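Local coordinates for protein LysR family transcriptional regulator (Vibrio vulnificus, PDB 5B7H) that probably binds DNA and controls transcription as an OxyR-type LysR regulator, represented here by its C-terminal regulatory domain without the DNA-binding domain, at residues Asp109-Asp113 and Glu114-Leu118; Thr147-His150 and Thr151-Gln154; Cys32-Val35 and Gln36-Gln40. The protein carries 1 engineered substitution. One frame throughout, in Å; residues are numbered along the deposited sequence. Where two conformers were deposited one is given.

Interaction 1: Asp109-Asp113 and Glu114-Leu118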
loop_
_atom_site.group_PDB
_atom_site.type_symbol
_atom_site.label_atom_id
_atom_site.label_comp_id
_atom_site.label_asym_id
_atom_site.label_seq_id
_atom_site.Cartn_x
_atom_site.Cartn_y
_atom_site.Cartn_z
ATOM N N ASP A 109 5.164 3.812 -29.932
ATOM C CA ASP A 109 6.113 3.262 -30.902
ATOM C C ASP A 109 7.505 3.862 -30.761
ATOM O O ASP A 109 8.483 3.243 -31.201
ATOM C CB ASP A 109 5.624 3.491 -32.343
ATOM C CG ASP A 109 6.378 2.636 -33.349
ATOM O OD1 ASP A 109 6.904 3.188 -34.334
ATOM O OD2 ASP A 109 6.487 1.404 -33.104
ATOM N N ASP A 110 7.618 5.050 -30.184
ATOM C CA ASP A 110 8.916 5.693 -30.018
ATOM C C ASP A 110 9.596 5.362 -28.696
ATOM O O ASP A 110 10.773 5.721 -28.525
ATOM C CB ASP A 110 8.777 7.218 -30.132
ATOM C CG ASP A 110 8.381 7.669 -31.533
ATOM O OD1 ASP A 110 7.797 8.773 -31.633
ATOM O OD2 ASP A 110 8.660 6.941 -32.524
ATOM N N LEU A 111 8.899 4.683 -27.778
ATOM C CA LEU A 111 9.503 4.285 -26.516
ATOM C C LEU A 111 10.440 3.113 -26.781
ATOM O O LEU A 111 10.265 2.381 -27.747
ATOM C CB LEU A 111 8.427 3.792 -25.556
ATOM C CG LEU A 111 7.403 4.819 -25.105
ATOM C CD1 LEU A 111 6.419 4.101 -24.163
ATOM C CD2 LEU A 111 8.090 5.977 -24.378
ATOM N N PRO A 112 11.429 2.895 -25.920
ATOM C CA PRO A 112 12.245 1.689 -26.062
ATOM C C PRO A 112 11.402 0.456 -25.758
ATOM O O PRO A 112 10.446 0.513 -24.979
ATOM C CB PRO A 112 13.331 1.867 -24.996
ATOM C CG PRO A 112 13.319 3.315 -24.642
ATOM C CD PRO A 112 11.898 3.758 -24.818
ATOM N N ASP A 113 11.775 -0.664 -26.380
ATOM C CA ASP A 113 11.192 -1.943 -25.981
ATOM C C ASP A 113 11.388 -2.156 -24.481
ATOM O O ASP A 113 12.392 -1.724 -23.914
ATOM C CB ASP A 113 11.898 -3.072 -26.734
ATOM C CG ASP A 113 11.485 -3.136 -28.199
ATOM O OD1 ASP A 113 12.072 -3.963 -28.935
ATOM O OD2 ASP A 113 10.573 -2.380 -28.614
ATOM N N GLU A 114 10.388 -2.800 -23.834
ATOM C CA GLU A 114 10.459 -3.167 -22.411
ATOM C C GLU A 114 10.585 -1.951 -21.501
ATOM O O GLU A 114 11.112 -2.057 -20.390
ATOM C CB GLU A 114 11.613 -4.132 -22.086
ATOM C CG GLU A 114 11.718 -5.314 -23.010
ATOM C CD GLU A 114 12.616 -6.439 -22.485
ATOM O OE1 GLU A 114 12.487 -7.569 -23.000
ATOM O OE2 GLU A 114 13.424 -6.215 -21.559
ATOM N N SER A 115 10.086 -0.792 -21.908
ATOM C CA SER A 115 10.172 0.383 -21.033
ATOM C C SER A 115 8.928 0.636 -20.204
ATOM O O SER A 115 8.960 1.505 -19.327
ATOM C CB SER A 115 10.507 1.637 -21.845
ATOM O OG SER A 115 9.480 1.888 -22.822
ATOM N N VAL A 116 7.832 -0.062 -20.469
ATOM C CA VAL A 116 6.577 0.157 -19.748
ATOM C C VAL A 116 6.452 -0.915 -18.681
ATOM O O VAL A 116 6.358 -2.103 -19.007
ATOM C CB VAL A 116 5.382 0.109 -20.707
ATOM C CG1 VAL A 116 4.085 0.265 -19.898
ATOM C CG2 VAL A 116 5.535 1.175 -21.723
ATOM N N PHE A 117 6.438 -0.520 -17.411
ATOM C CA PHE A 117 6.303 -1.471 -16.311
ATOM C C PHE A 117 4.834 -1.520 -15.890
ATOM O O PHE A 117 4.140 -0.491 -15.895
ATOM C CB PHE A 117 7.176 -1.041 -15.108
ATOM C CG PHE A 117 8.643 -1.306 -15.306
ATOM C CD1 PHE A 117 9.225 -2.443 -14.709
ATOM C CD2 PHE A 117 9.427 -0.500 -16.163
ATOM C CE1 PHE A 117 10.609 -2.710 -14.868
ATOM C CE2 PHE A 117 10.803 -0.755 -16.345
ATOM C CZ PHE A 117 11.386 -1.871 -15.705
ATOM N N LEU A 118 4.346 -2.726 -15.605
ATOM C CA LEU A 118 2.942 -2.923 -15.233
ATOM C C LEU A 118 2.852 -3.864 -14.046
ATOM O O LEU A 118 3.721 -4.719 -13.857
ATOM C CB LEU A 118 2.138 -3.607 -16.349
ATOM C CG LEU A 118 2.108 -2.757 -17.630
ATOM C CD1 LEU A 118 1.555 -3.583 -18.791
ATOM C CD2 LEU A 118 1.289 -1.466 -17.450
#

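Interaction 2: Thr147-His150 and Thr151-Gln154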
loop_
_atom_site.group_PDB
_atom_site.type_symbol
_atom_site.label_atom_id
_atom_site.label_comp_id
_atom_site.label_asym_id
_atom_site.label_seq_id
_atom_site.Cartn_x
_atom_site.Cartn_y
_atom_site.Cartn_z
ATOM N N THR A 147 4.473 -5.726 -8.233
ATOM C CA THR A 147 3.525 -6.345 -7.318
ATOM C C THR A 147 2.830 -5.352 -6.383
ATOM O O THR A 147 1.975 -5.767 -5.601
ATOM C CB THR A 147 4.245 -7.458 -6.549
ATOM O OG1 THR A 147 5.546 -6.946 -6.207
ATOM C CG2 THR A 147 4.477 -8.613 -7.493
ATOM N N SER A 148 3.132 -4.062 -6.466
ATOM C CA SER A 148 2.352 -3.056 -5.739
ATOM C C SER A 148 2.511 -1.729 -6.475
ATOM O O SER A 148 3.524 -1.485 -7.164
ATOM C CB SER A 148 2.823 -2.915 -4.272
ATOM O OG SER A 148 4.076 -2.243 -4.183
ATOM N N LEU A 149 1.504 -0.855 -6.332
ATOM C CA LEU A 149 1.620 0.417 -7.013
ATOM C C LEU A 149 2.796 1.240 -6.453
ATOM O O LEU A 149 3.458 1.945 -7.232
ATOM C CB LEU A 149 0.291 1.161 -6.831
ATOM C CG LEU A 149 0.145 2.508 -7.579
ATOM C CD1 LEU A 149 0.340 2.354 -9.054
ATOM C CD2 LEU A 149 -1.235 3.160 -7.302
ATOM N N HIS A 150 3.073 1.178 -5.134
ATOM C CA HIS A 150 4.193 1.967 -4.606
ATOM C C HIS A 150 5.506 1.512 -5.195
ATOM O O HIS A 150 6.365 2.344 -5.536
ATOM C CB HIS A 150 4.272 1.793 -3.097
ATOM C CG HIS A 150 3.009 2.163 -2.421
ATOM N ND1 HIS A 150 1.972 1.263 -2.252
ATOM C CD2 HIS A 150 2.579 3.351 -1.936
ATOM C CE1 HIS A 150 0.961 1.886 -1.663
ATOM N NE2 HIS A 150 1.301 3.153 -1.466
ATOM N N THR A 151 5.700 0.199 -5.302
ATOM C CA THR A 151 7.000 -0.271 -5.809
ATOM C C THR A 151 7.109 -0.077 -7.319
ATOM O O THR A 151 8.210 0.167 -7.840
ATOM C CB THR A 151 7.312 -1.707 -5.381
ATOM O OG1 THR A 151 6.269 -2.588 -5.827
ATOM C CG2 THR A 151 7.518 -1.823 -3.868
ATOM N N LEU A 152 5.980 -0.116 -8.023
ATOM C CA LEU A 152 5.977 0.249 -9.431
ATOM C C LEU A 152 6.465 1.681 -9.624
ATOM O O LEU A 152 7.347 1.960 -10.470
ATOM C CB LEU A 152 4.555 0.090 -9.965
ATOM C CG LEU A 152 4.260 0.506 -11.403
ATOM C CD1 LEU A 152 5.150 -0.239 -12.363
ATOM C CD2 LEU A 152 2.753 0.236 -11.661
ATOM N N VAL A 153 5.897 2.616 -8.861
ATOM C CA VAL A 153 6.288 4.012 -8.996
ATOM C C VAL A 153 7.745 4.209 -8.590
ATOM O O VAL A 153 8.477 5.007 -9.212
ATOM C CB VAL A 153 5.337 4.855 -8.136
ATOM C CG1 VAL A 153 5.936 6.280 -7.949
ATOM C CG2 VAL A 153 3.945 4.869 -8.822
ATOM N N GLN A 154 8.213 3.467 -7.576
ATOM C CA GLN A 154 9.618 3.574 -7.186
ATOM C C GLN A 154 10.548 3.110 -8.306
ATOM O O GLN A 154 11.608 3.707 -8.508
ATOM C CB GLN A 154 9.898 2.779 -5.913
ATOM C CG GLN A 154 9.243 3.420 -4.670
ATOM C CD GLN A 154 8.903 2.428 -3.571
ATOM O OE1 GLN A 154 9.078 1.202 -3.734
ATOM N NE2 GLN A 154 8.336 2.940 -2.496
HETATM O O HOH W 1 6.841 -4.363 -7.710
#

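Interaction 3: Cys32-Val35 and Gln36-Gln40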
loop_
_atom_site.group_PDB
_atom_site.type_symbol
_atom_site.label_atom_id
_atom_site.label_comp_id
_atom_site.label_asym_id
_atom_site.label_seq_id
_atom_site.Cartn_x
_atom_site.Cartn_y
_atom_site.Cartn_z
ATOM N N CYS A 32 -9.443 7.276 2.565
ATOM C CA CYS A 32 -9.105 8.315 3.525
ATOM C C CYS A 32 -10.166 9.403 3.468
ATOM O O CYS A 32 -10.679 9.859 4.506
ATOM C CB CYS A 32 -7.746 8.933 3.157
ATOM S SG CYS A 32 -6.315 7.838 3.347
ATOM N N ASP A 33 -10.523 9.810 2.235
ATOM C CA ASP A 33 -11.506 10.882 2.048
ATOM C C ASP A 33 -12.887 10.416 2.495
ATOM O O ASP A 33 -13.639 11.177 3.130
ATOM C CB ASP A 33 -11.590 11.268 0.556
ATOM C CG ASP A 33 -10.272 11.783 -0.031
ATOM O OD1 ASP A 33 -10.031 11.457 -1.232
ATOM O OD2 ASP A 33 -9.525 12.506 0.674
ATOM N N LEU A 34 -13.222 9.158 2.178
ATOM C CA LEU A 34 -14.512 8.607 2.576
ATOM C C LEU A 34 -14.672 8.627 4.090
ATOM O O LEU A 34 -15.716 9.036 4.604
ATOM C CB LEU A 34 -14.689 7.201 1.964
ATOM C CG LEU A 34 -16.019 6.543 2.356
ATOM C CD1 LEU A 34 -17.240 7.322 1.891
ATOM C CD2 LEU A 34 -16.040 5.063 1.773
ATOM N N VAL A 35 -13.650 8.175 4.825
ATOM C CA VAL A 35 -13.764 8.144 6.282
ATOM C C VAL A 35 -13.946 9.557 6.847
ATOM O O VAL A 35 -14.766 9.766 7.745
ATOM C CB VAL A 35 -12.548 7.417 6.890
ATOM C CG1 VAL A 35 -12.385 7.728 8.412
ATOM C CG2 VAL A 35 -12.626 5.909 6.613
ATOM N N GLN A 36 -13.190 10.552 6.350
ATOM C CA GLN A 36 -13.423 11.886 6.886
ATOM C C GLN A 36 -14.836 12.385 6.599
ATOM O O GLN A 36 -15.434 13.075 7.429
ATOM C CB GLN A 36 -12.426 12.849 6.294
ATOM C CG GLN A 36 -10.994 12.547 6.700
ATOM C CD GLN A 36 -10.831 12.477 8.219
ATOM O OE1 GLN A 36 -11.092 13.445 8.930
ATOM N NE2 GLN A 36 -10.362 11.326 8.723
ATOM N N GLU A 37 -15.383 12.050 5.427
ATOM C CA GLU A 37 -16.725 12.507 5.112
ATOM C C GLU A 37 -17.774 11.802 5.972
ATOM O O GLU A 37 -18.673 12.452 6.507
ATOM C CB GLU A 37 -17.004 12.299 3.628
ATOM C CG GLU A 37 -18.346 12.815 3.175
ATOM C CD GLU A 37 -18.384 14.322 2.958
ATOM O OE1 GLU A 37 -17.538 15.063 3.514
ATOM O OE2 GLU A 37 -19.291 14.763 2.220
ATOM N N ILE A 38 -17.677 10.475 6.120
ATOM C CA ILE A 38 -18.676 9.786 6.943
ATOM C C ILE A 38 -18.550 10.112 8.428
ATOM O O ILE A 38 -19.580 10.135 9.146
ATOM C CB ILE A 38 -18.737 8.284 6.695
ATOM C CG1 ILE A 38 -17.475 7.616 7.175
ATOM C CG2 ILE A 38 -19.054 7.978 5.200
ATOM C CD1 ILE A 38 -17.718 6.086 7.238
ATOM N N ASN A 39 -17.338 10.438 8.909
ATOM C CA ASN A 39 -17.195 10.803 10.313
ATOM C C ASN A 39 -18.120 11.962 10.658
ATOM O O ASN A 39 -18.703 12.007 11.750
ATOM C CB ASN A 39 -15.749 11.189 10.597
ATOM C CG ASN A 39 -14.850 9.991 10.871
ATOM O OD1 ASN A 39 -15.298 8.853 10.972
ATOM N ND2 ASN A 39 -13.555 10.276 10.990
ATOM N N GLN A 40 -18.256 12.915 9.737
ATOM C CA GLN A 40 -19.086 14.083 9.971
ATOM C C GLN A 40 -20.538 13.833 9.580
ATOM O O GLN A 40 -21.465 14.122 10.359
ATOM C CB GLN A 40 -18.516 15.230 9.161
ATOM C CG GLN A 40 -19.355 16.496 9.400
ATOM C CD GLN A 40 -18.853 17.662 8.634
ATOM O OE1 GLN A 40 -18.767 17.619 7.408
ATOM N NE2 GLN A 40 -18.530 18.734 9.343
HETATM O O HOH W 2 -9.448 9.237 7.038
#

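Interaction 1: Asp109-Asp113 and Glu114-Leu118
The carbonyl oxygen of P112 is gripped twice by S115: its hydroxyl OG donates to P112 O over 2.7 Å, and the backbone S115 N adds a weak bond to P112 O at 3.4 Å. Together they close a type II beta turn running from P112 to S115, in a loop between strand 81-95 and helix 124-132. D113 and E114 occupy the two central positions. E114 takes a positive phi of 62°, as the third residue of a type II turn does, here with a glutamate where glycine is commonest; its extended chain carries the carboxylate off from the turn, which suits an exposed corner. Serine fits the closing position because OG, standing between its own backbone N and carbonyl carbon (chi1 61°), turns back toward the turn's first residue. It approaches P112 O at a C=O...OG angle of 143°, a little out of the carbonyl plane. Outside the turn, K140 forms a salt bridge with D113 OD2 and also bonds L111 O, so one lysine ties the first arm together at two points. Where the two arms leave the turn, the L111 and V116 side chains cross at about a right angle, with methyl CD1 of L111 lying 3.9 Å from CG2 of V116.

Interaction 2: Thr147-His150 and Thr151-Gln154
S148 OG, set between its own backbone N and carbonyl carbon (chi1 73°), accepts the backbone N-H of T151 at 3.1 Å with an N-H...OG angle of 158°, capping an amide at the helix start, where no preceding turn supplies the usual i-4 carbonyl. The T151 hydroxyl OG1 lies 2.8 Å from S148 OG and 3.2 Å from S148 O. A water joins the same cluster, accepting from T147 N and bonding T151 OG1 at 2.7 Å. E51 of the second subunit also bonds S148 OG, which places this short hydroxyl between a helix start and a carboxylate. From here the regular helix takes over, L152 N reaching S148 O at 2.9 Å and V153 N and Q154 N following in step. Q154, CG anti to the carbonyl carbon (chi1 -70°), passes its extended chain close by H150, CG lying 3.2 Å from H150 O, while its NE2 bonds A27 O of the second subunit. H150 meets its own counterpart there, ring planes nearly parallel. L149 CD1 touches L152 CD2 at 4.1 Å, and both leucines, with V153, pack on strand 163-166. This is a serine N-cap opening helix 149-157, set at the dimer interface of a LysR regulatory domain.

Interaction 3: Cys32-Val35 and Gln36-Gln40
L34 and I38, one helical turn apart, carry the apolar side of this stretch of helix 27-41, while V35 and N39 make the matching step on another side. All are held by the regular backbone bonds of an alpha-helix, from Q36 N to C32 O through to N39 N to V35 O. The shortest are I38 N to L34 O and N39 N to V35 O, each 2.9 Å, and the first is nearly straight at 171°.

Apolar contacts come next. With chi1 at 179°, L34 runs its chain along the helix surface toward I38, methyl CD1 ending 3.8 Å from I38 CG2. I38 places CG1 between its backbone N and carbonyl carbon (chi1 68°), an uncommon choice for a beta-branched residue in a helix, which brings CG1 within 3.4 Å of L34 O. Both residues pack on L47 of strand 45-51, and L34 also reaches helix 205-217, so large aliphatic chains suit this buried side. V35 and I38 also meet N158 of the second subunit.

Polar side chains cover other parts of the surface. Q36 bends at its second torsion, and a water accepts from Q36 NE2 at 2.8 Å while donating to C32 O at 2.9 Å. The carbonyl of C32 thus receives both a helical amide and the water. N39 CG lies 3.1 Å from V35 O. N39 ND2, 3.8 Å from the V35 methyl CG1, bonds A157 O of the second subunit. D33 bonds H172.

The chemistry is therefore that of a helix with two partners in a beta-alpha-beta unit: L34 and I38 are buried on L47, L34 also on helix 205-217, while V35 and the side-chain amides meet the partner subunit, N39 ND2 bonding A157 O and Q36 NE2 making a weak bond to Q178 O.

Along the chain interaction 3 comes first, then interaction 1, then interaction 2, all within the one LysR-type regulatory (substrate-binding) domain. Interactions 1 and 2 are neighbours, their centres about 17 Å apart, and they meet where F117 CB packs 3.5 Å from L152 CD1, so the arm leaving the turn rests on helix 149-157. Interaction 3, on helix 27-41, sits about 26 Å from interaction 2 and about 39 Å from interaction 1, centre to centre, across the chain's middle from the latter. The two helices are nevertheless related through the dimer: Q154 of one subunit touches A27, L31 and C32 of the other, consistent with the antiparallel pairing of LysR regulatory domains.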